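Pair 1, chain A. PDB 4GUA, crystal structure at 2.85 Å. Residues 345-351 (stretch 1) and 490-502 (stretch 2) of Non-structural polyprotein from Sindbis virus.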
# COMPACT_ATOMS: atom_id res chain seq x y z
N SER A 345 19.65 -1.06 -9.45
CA SER A 345 20.26 -2.31 -9.89
C SER A 345 21.10 -2.98 -8.81
O SER A 345 21.52 -2.34 -7.84
CB SER A 345 21.12 -2.05 -11.12
OG SER A 345 22.03 -0.99 -10.87
N TYR A 346 21.34 -4.27 -8.99
CA TYR A 346 22.21 -5.03 -8.11
C TYR A 346 23.55 -5.30 -8.81
O TYR A 346 23.60 -5.46 -10.03
CB TYR A 346 21.55 -6.36 -7.74
CG TYR A 346 20.32 -6.24 -6.87
CD1 TYR A 346 19.06 -6.05 -7.43
CD2 TYR A 346 20.40 -6.34 -5.48
CE1 TYR A 346 17.93 -5.96 -6.63
CE2 TYR A 346 19.28 -6.25 -4.68
CZ TYR A 346 18.04 -6.06 -5.26
OH TYR A 346 16.92 -5.96 -4.47
N ARG A 347 24.62 -5.35 -8.02
CA ARG A 347 25.95 -5.71 -8.51
C ARG A 347 26.65 -6.52 -7.43
O ARG A 347 26.15 -6.62 -6.32
CB ARG A 347 26.76 -4.45 -8.83
N THR A 348 27.78 -7.13 -7.77
CA THR A 348 28.59 -7.84 -6.78
C THR A 348 30.04 -7.37 -6.83
O THR A 348 30.54 -6.97 -7.89
CB THR A 348 28.57 -9.36 -6.98
OG1 THR A 348 29.03 -9.68 -8.31
CG2 THR A 348 27.17 -9.93 -6.78
N LYS A 349 30.71 -7.44 -5.69
CA LYS A 349 32.13 -7.13 -5.61
C LYS A 349 32.78 -8.22 -4.76
O LYS A 349 32.23 -8.64 -3.74
CB LYS A 349 32.36 -5.76 -4.97
CG LYS A 349 31.98 -4.55 -5.83
CD LYS A 349 32.80 -4.43 -7.10
CE LYS A 349 32.10 -3.57 -8.16
NZ LYS A 349 32.72 -3.67 -9.52
N ARG A 350 33.97 -8.67 -5.17
CA ARG A 350 34.72 -9.65 -4.39
C ARG A 350 35.71 -8.95 -3.46
O ARG A 350 36.52 -9.59 -2.81
CB ARG A 350 35.46 -10.62 -5.31
N GLU A 351 35.63 -7.62 -3.41
CA GLU A 351 36.58 -6.80 -2.68
C GLU A 351 36.29 -6.76 -1.18
O GLU A 351 35.31 -7.32 -0.70
CB GLU A 351 36.55 -5.37 -3.22
CG GLU A 351 36.66 -5.24 -4.73
CD GLU A 351 38.10 -5.11 -5.20
OE1 GLU A 351 39.01 -4.96 -4.35
OE2 GLU A 351 38.32 -5.15 -6.43
N TRP A 490 31.03 -18.29 -4.10
CA TRP A 490 29.82 -17.62 -3.64
C TRP A 490 29.48 -16.45 -4.56
O TRP A 490 28.31 -16.21 -4.83
CB TRP A 490 29.98 -17.18 -2.19
CG TRP A 490 29.63 -18.27 -1.23
CD1 TRP A 490 30.16 -19.53 -1.21
CD2 TRP A 490 28.68 -18.22 -0.16
NE1 TRP A 490 29.59 -20.26 -0.19
CE2 TRP A 490 28.68 -19.48 0.47
CE3 TRP A 490 27.82 -17.22 0.32
CZ2 TRP A 490 27.87 -19.77 1.56
CZ3 TRP A 490 27.02 -17.51 1.40
CH2 TRP A 490 27.04 -18.77 2.01
N LYS A 491 30.49 -15.75 -5.06
CA LYS A 491 30.25 -14.66 -6.01
C LYS A 491 29.68 -15.21 -7.31
O LYS A 491 28.83 -14.58 -7.93
CB LYS A 491 31.53 -13.87 -6.31
CG LYS A 491 31.24 -12.57 -7.07
CD LYS A 491 32.48 -11.99 -7.72
CE LYS A 491 32.16 -10.70 -8.45
NZ LYS A 491 31.54 -10.94 -9.79
N GLU A 492 30.17 -16.38 -7.73
CA GLU A 492 29.69 -17.00 -8.96
C GLU A 492 28.20 -17.23 -8.85
O GLU A 492 27.42 -16.90 -9.75
CB GLU A 492 30.36 -18.35 -9.17
CG GLU A 492 31.82 -18.31 -9.48
CD GLU A 492 32.41 -19.71 -9.47
OE1 GLU A 492 31.63 -20.66 -9.27
OE2 GLU A 492 33.64 -19.85 -9.63
N ARG A 493 27.81 -17.82 -7.72
CA ARG A 493 26.43 -18.18 -7.46
C ARG A 493 25.50 -16.98 -7.33
O ARG A 493 24.38 -17.01 -7.81
CB ARG A 493 26.36 -19.05 -6.22
CG ARG A 493 27.03 -20.39 -6.43
CD ARG A 493 27.31 -21.10 -5.13
NE ARG A 493 26.08 -21.46 -4.43
CZ ARG A 493 26.01 -21.78 -3.15
NH1 ARG A 493 27.11 -21.78 -2.40
NH2 ARG A 493 24.84 -22.09 -2.60
N ILE A 494 25.98 -15.92 -6.67
CA ILE A 494 25.18 -14.71 -6.50
C ILE A 494 24.93 -14.04 -7.85
O ILE A 494 23.83 -13.55 -8.12
CB ILE A 494 25.86 -13.72 -5.55
CG1 ILE A 494 25.84 -14.27 -4.13
CG2 ILE A 494 25.17 -12.37 -5.59
CD1 ILE A 494 26.64 -13.46 -3.15
N ASP A 495 25.96 -14.01 -8.69
CA ASP A 495 25.82 -13.42 -10.01
C ASP A 495 24.79 -14.21 -10.79
O ASP A 495 23.92 -13.63 -11.45
CB ASP A 495 27.16 -13.44 -10.75
CG ASP A 495 28.12 -12.38 -10.25
OD1 ASP A 495 27.64 -11.32 -9.78
OD2 ASP A 495 29.34 -12.59 -10.33
N ALA A 496 24.85 -15.53 -10.68
CA ALA A 496 23.90 -16.39 -11.38
C ALA A 496 22.46 -16.09 -10.96
O ALA A 496 21.58 -15.93 -11.81
CB ALA A 496 24.23 -17.84 -11.10
N ALA A 497 22.23 -16.01 -9.65
CA ALA A 497 20.90 -15.75 -9.11
C ALA A 497 20.37 -14.40 -9.57
O ALA A 497 19.19 -14.27 -9.89
CB ALA A 497 20.94 -15.81 -7.59
N LEU A 498 21.24 -13.40 -9.60
CA LEU A 498 20.85 -12.05 -9.97
C LEU A 498 20.48 -11.96 -11.46
O LEU A 498 19.55 -11.25 -11.83
CB LEU A 498 21.98 -11.07 -9.66
CG LEU A 498 21.89 -10.32 -8.32
CD1 LEU A 498 21.44 -11.22 -7.18
CD2 LEU A 498 23.23 -9.68 -7.99
N GLN A 499 21.22 -12.69 -12.30
CA GLN A 499 20.95 -12.68 -13.73
C GLN A 499 19.60 -13.33 -13.99
O GLN A 499 18.83 -12.86 -14.82
CB GLN A 499 22.05 -13.42 -14.51
CG GLN A 499 23.38 -12.69 -14.56
CD GLN A 499 23.23 -11.22 -14.90
OE1 GLN A 499 22.41 -10.84 -15.73
NE2 GLN A 499 24.03 -10.37 -14.25
N LEU A 500 19.33 -14.42 -13.28
CA LEU A 500 18.03 -15.08 -13.34
C LEU A 500 16.90 -14.13 -12.95
O LEU A 500 15.88 -14.05 -13.62
CB LEU A 500 18.01 -16.29 -12.42
CG LEU A 500 17.06 -17.40 -12.87
CD1 LEU A 500 17.54 -18.02 -14.18
CD2 LEU A 500 16.91 -18.46 -11.80
N LYS A 501 17.10 -13.41 -11.84
CA LYS A 501 16.07 -12.54 -11.30
C LYS A 501 15.78 -11.32 -12.17
O LYS A 501 14.64 -10.87 -12.26
CB LYS A 501 16.48 -12.07 -9.90
CG LYS A 501 15.52 -11.07 -9.28
CD LYS A 501 16.08 -10.48 -8.01
CE LYS A 501 15.48 -9.10 -7.73
NZ LYS A 501 14.00 -9.09 -7.81
N GLU A 502 16.80 -10.78 -12.83
CA GLU A 502 16.64 -9.55 -13.59
C GLU A 502 15.90 -9.83 -14.90
O GLU A 502 15.35 -8.92 -15.51
CB GLU A 502 17.99 -8.88 -13.85
CG GLU A 502 17.98 -7.78 -14.93
CD GLU A 502 17.35 -6.47 -14.44
OE1 GLU A 502 17.08 -6.36 -13.22
OE2 GLU A 502 17.14 -5.55 -15.26

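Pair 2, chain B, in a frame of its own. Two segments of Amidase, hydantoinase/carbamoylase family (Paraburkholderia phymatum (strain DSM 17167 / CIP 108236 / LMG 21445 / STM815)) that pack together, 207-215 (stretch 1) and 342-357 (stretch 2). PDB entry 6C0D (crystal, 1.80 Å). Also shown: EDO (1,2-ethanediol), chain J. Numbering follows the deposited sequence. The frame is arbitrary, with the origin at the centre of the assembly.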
# COMPACT_ATOMS: atom_id res chain seq x y z
N ALA B 207 -10.21 -19.81 27.34
CA ALA B 207 -11.36 -20.71 27.50
C ALA B 207 -12.16 -20.39 28.76
O ALA B 207 -12.86 -21.25 29.29
CB ALA B 207 -10.94 -22.19 27.50
N LYS B 208 -12.07 -19.14 29.23
CA LYS B 208 -12.87 -18.69 30.37
C LYS B 208 -14.19 -18.09 29.88
O LYS B 208 -14.36 -17.80 28.69
CB LYS B 208 -12.12 -17.64 31.19
CG LYS B 208 -10.75 -18.04 31.70
CD LYS B 208 -10.84 -18.91 32.92
CE LYS B 208 -9.52 -18.87 33.68
NZ LYS B 208 -9.42 -19.93 34.70
N LEU B 209 -15.12 -17.90 30.81
CA LEU B 209 -16.47 -17.47 30.48
C LEU B 209 -16.78 -16.04 30.90
O LEU B 209 -17.76 -15.47 30.40
CB LEU B 209 -17.50 -18.41 31.12
CG LEU B 209 -17.34 -19.91 30.73
CD1 LEU B 209 -18.44 -20.75 31.39
CD2 LEU B 209 -17.36 -20.06 29.21
N ILE B 210 -16.02 -15.47 31.83
CA ILE B 210 -16.35 -14.16 32.42
C ILE B 210 -15.08 -13.37 32.57
O ILE B 210 -14.10 -13.87 33.14
CB ILE B 210 -17.01 -14.31 33.81
CG1 ILE B 210 -18.34 -15.07 33.73
CG2 ILE B 210 -17.18 -12.90 34.48
CD1 ILE B 210 -19.46 -14.33 33.00
N GLY B 211 -15.08 -12.13 32.09
CA GLY B 211 -13.92 -11.27 32.33
C GLY B 211 -14.30 -10.06 33.17
O GLY B 211 -15.31 -9.40 32.90
N VAL B 212 -13.52 -9.77 34.21
CA VAL B 212 -13.71 -8.57 35.03
C VAL B 212 -12.70 -7.55 34.55
O VAL B 212 -11.49 -7.76 34.69
CB VAL B 212 -13.50 -8.88 36.52
CG1 VAL B 212 -13.60 -7.57 37.36
CG2 VAL B 212 -14.52 -9.93 37.01
N VAL B 213 -13.17 -6.43 34.01
CA VAL B 213 -12.27 -5.49 33.33
C VAL B 213 -11.52 -4.63 34.34
O VAL B 213 -12.11 -3.98 35.22
CB VAL B 213 -13.07 -4.64 32.32
CG1 VAL B 213 -12.18 -3.53 31.71
CG2 VAL B 213 -13.63 -5.55 31.18
N THR B 214 -10.18 -4.62 34.23
CA THR B 214 -9.35 -3.81 35.12
C THR B 214 -9.26 -2.37 34.65
O THR B 214 -9.44 -1.42 35.44
CB THR B 214 -7.94 -4.41 35.16
OG1 THR B 214 -7.48 -4.58 33.81
CG2 THR B 214 -7.96 -5.76 35.85
N THR B 215 -8.96 -2.19 33.37
CA THR B 215 -8.58 -0.90 32.80
C THR B 215 -8.97 -0.94 31.33
O THR B 215 -8.79 -1.97 30.67
CB THR B 215 -7.07 -0.68 32.91
OG1 THR B 215 -6.66 -0.80 34.27
CG2 THR B 215 -6.67 0.71 32.38
N LEU B 342 -15.98 -1.65 42.65
CA LEU B 342 -16.94 -2.27 41.73
C LEU B 342 -16.36 -3.53 41.10
O LEU B 342 -17.05 -4.55 40.98
CB LEU B 342 -17.35 -1.28 40.63
CG LEU B 342 -18.15 -0.02 41.09
CD1 LEU B 342 -18.56 0.78 39.88
CD2 LEU B 342 -19.39 -0.38 41.93
N GLN B 343 -15.10 -3.47 40.66
CA GLN B 343 -14.45 -4.67 40.13
C GLN B 343 -14.53 -5.81 41.13
O GLN B 343 -14.75 -6.97 40.76
CB GLN B 343 -12.98 -4.42 39.84
CG GLN B 343 -12.66 -3.73 38.57
CD GLN B 343 -11.15 -3.67 38.42
OE1 GLN B 343 -10.49 -4.72 38.38
NE2 GLN B 343 -10.60 -2.46 38.42
N GLN B 344 -14.34 -5.49 42.41
CA GLN B 344 -14.32 -6.56 43.38
C GLN B 344 -15.72 -7.15 43.59
O GLN B 344 -15.86 -8.36 43.76
CB GLN B 344 -13.70 -6.07 44.69
CG GLN B 344 -13.51 -7.13 45.74
CD GLN B 344 -12.31 -8.03 45.45
OE1 GLN B 344 -11.80 -8.07 44.32
NE2 GLN B 344 -11.87 -8.75 46.46
N HIS B 345 -16.78 -6.32 43.53
CA HIS B 345 -18.13 -6.89 43.49
C HIS B 345 -18.33 -7.80 42.28
O HIS B 345 -18.94 -8.87 42.40
CB HIS B 345 -19.20 -5.79 43.48
CG HIS B 345 -19.35 -5.09 44.80
ND1 HIS B 345 -19.90 -5.69 45.91
CD2 HIS B 345 -19.04 -3.82 45.16
CE1 HIS B 345 -19.92 -4.83 46.91
NE2 HIS B 345 -19.39 -3.69 46.49
N LEU B 346 -17.83 -7.38 41.11
CA LEU B 346 -17.96 -8.26 39.94
C LEU B 346 -17.19 -9.56 40.16
O LEU B 346 -17.68 -10.64 39.82
CB LEU B 346 -17.45 -7.56 38.68
CG LEU B 346 -18.25 -6.35 38.17
CD1 LEU B 346 -17.53 -5.72 36.99
CD2 LEU B 346 -19.64 -6.78 37.71
N ALA B 347 -15.97 -9.47 40.71
CA ALA B 347 -15.16 -10.66 40.91
C ALA B 347 -15.81 -11.61 41.91
O ALA B 347 -15.76 -12.84 41.74
CB ALA B 347 -13.74 -10.28 41.37
N GLN B 348 -16.40 -11.07 42.99
CA GLN B 348 -17.09 -11.91 43.96
C GLN B 348 -18.27 -12.63 43.32
O GLN B 348 -18.47 -13.83 43.56
CB GLN B 348 -17.53 -11.07 45.18
CG GLN B 348 -16.30 -10.66 46.03
CD GLN B 348 -16.54 -9.43 46.91
OE1 GLN B 348 -17.53 -8.72 46.79
NE2 GLN B 348 -15.57 -9.15 47.78
N ALA B 349 -19.03 -11.94 42.49
CA ALA B 349 -20.16 -12.59 41.81
C ALA B 349 -19.67 -13.63 40.81
O ALA B 349 -20.28 -14.70 40.66
CB ALA B 349 -21.02 -11.55 41.10
N ALA B 350 -18.57 -13.32 40.10
CA ALA B 350 -18.04 -14.26 39.12
C ALA B 350 -17.53 -15.51 39.81
O ALA B 350 -17.71 -16.63 39.32
CB ALA B 350 -16.92 -13.60 38.30
N ASP B 351 -16.87 -15.34 40.96
CA ASP B 351 -16.36 -16.50 41.67
C ASP B 351 -17.49 -17.34 42.25
O ASP B 351 -17.36 -18.57 42.33
CB ASP B 351 -15.41 -16.05 42.78
CG ASP B 351 -14.48 -17.16 43.17
OD1 ASP B 351 -13.66 -17.58 42.33
OD2 ASP B 351 -14.59 -17.62 44.31
N ALA B 352 -18.58 -16.70 42.65
CA ALA B 352 -19.73 -17.41 43.21
C ALA B 352 -20.43 -18.23 42.14
O ALA B 352 -20.82 -19.38 42.38
CB ALA B 352 -20.70 -16.42 43.85
N LEU B 353 -20.63 -17.65 40.96
CA LEU B 353 -21.48 -18.27 39.94
C LEU B 353 -20.71 -18.93 38.81
O LEU B 353 -21.26 -19.82 38.13
CB LEU B 353 -22.43 -17.22 39.34
CG LEU B 353 -23.35 -16.60 40.40
CD1 LEU B 353 -24.35 -15.70 39.69
CD2 LEU B 353 -24.08 -17.67 41.23
N ALA B 354 -19.45 -18.54 38.59
CA ALA B 354 -18.61 -19.16 37.55
C ALA B 354 -17.24 -19.53 38.11
O ALA B 354 -16.21 -19.12 37.59
CB ALA B 354 -18.50 -18.20 36.36
N PRO B 355 -17.21 -20.27 39.22
CA PRO B 355 -15.92 -20.57 39.85
C PRO B 355 -14.98 -21.27 38.88
O PRO B 355 -15.36 -22.18 38.14
CB PRO B 355 -16.31 -21.49 41.03
CG PRO B 355 -17.66 -21.98 40.72
CD PRO B 355 -18.33 -20.90 39.94
N GLY B 356 -13.73 -20.80 38.86
CA GLY B 356 -12.74 -21.35 37.97
C GLY B 356 -12.89 -20.97 36.51
O GLY B 356 -12.10 -21.45 35.68
N GLN B 357 -13.86 -20.12 36.17
CA GLN B 357 -14.10 -19.78 34.77
C GLN B 357 -14.15 -18.26 34.56
O GLN B 357 -14.81 -17.78 33.64
CB GLN B 357 -15.39 -20.44 34.26
CG GLN B 357 -15.32 -21.97 34.33
CD GLN B 357 -14.29 -22.59 33.41
OE1 GLN B 357 -13.63 -21.92 32.60
NE2 GLN B 357 -14.14 -23.92 33.51
C1 EDO J . -15.16 -19.70 26.38
O1 EDO J . -14.12 -18.76 26.05
C2 EDO J . -15.89 -20.20 25.13
O2 EDO J . -15.59 -21.60 24.97

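Both pairs lay a strand antiparallel against a helix. In pair 1, strand 346-349 and the helix of stretch 2 approach to 8.9 Å between axes, with 170° between their N-to-C directions. In pair 2, strand 210-215 and helix 342-353 approach to 8.5 Å at 165°. The central backbones superpose with an RMSD of 0.8 Å over 14 residues.

The strand alternation is shared. Tyr A346 matches Ile B210, and Thr A348 matches Val B212. At all four residues the CA-to-CB bond points toward the helix. Between them, the CA-to-CB bond of Arg A347 points away; this residue matches Gly B211, which has no side chain. On the helix, Lys A491, Ile A494, Asp A495 and Leu A498 match Gln B343, Leu B346, Ala B347 and Ala B350.

The position of Thr A348 and Val B212 is the most instructive. The two side chains are close in shape, and their centres lie 0.7 Å apart after superposition. Their chemistry differs. Thr A348 OG1 donates a short hydrogen bond to Asp A495 OD1, at 2.6 Å. It also accepts a weak one from Lys A491 NZ, at 3.2 Å. Lys A491 NZ is in turn 2.8 Å from Asp A495 OD2 in a salt bridge within the helix, so the three side chains form a small polar cluster. The CA-to-CB bond of Asp A495 points sideways, but the end of the side chain comes nearer the strand. The methyl of Thr A348 keeps an apolar contact, with CG2 3.4 Å from Ile A494 CG2.

Val B212 meets the same part of the helix with an apolar side chain. Its CG1 lies 4.1 Å from Leu B346 CB, and its CG2 lies 4.4 Å from Ala B347 CB. Ala B347 occupies the place of Asp A495 and offers only a methyl. Gln B343, in the place of Lys A491, forms no hydrogen bond to the strand. Its backbone O is 3.6 Å from Val B212 CG1, and its amide carbon CD is 3.4 Å from Val B213 O.

Two residues earlier in the strand, both pairs use apolar packing. Tyr A346 CB is 3.7 Å from Leu A498 CD2. Its ring reaches on along the helix, where CE1 comes 4.1 Å from Lys A501 CE. In pair 2 a smaller residue stands on each side: Ile B210 CG2 is 3.9 Å from Ala B350 CB. Ile B210 CG1 also lies 4.1 Å from the CB of Ala B354, the residue that matches Glu A502.

In pair 2 a type II beta turn from Ala B354 to Gln B357 follows the helix and, past Ala B354, lies beyond the matched positions. It brings the chain back to the start of stretch 1. Gln B357 O accepts a hydrogen bond from Leu B209 N at 2.8 Å and a weak one from Ile B210 N at 3.2 Å. Lys B208 NZ donates to Gly B356 O, also at 3.2 Å.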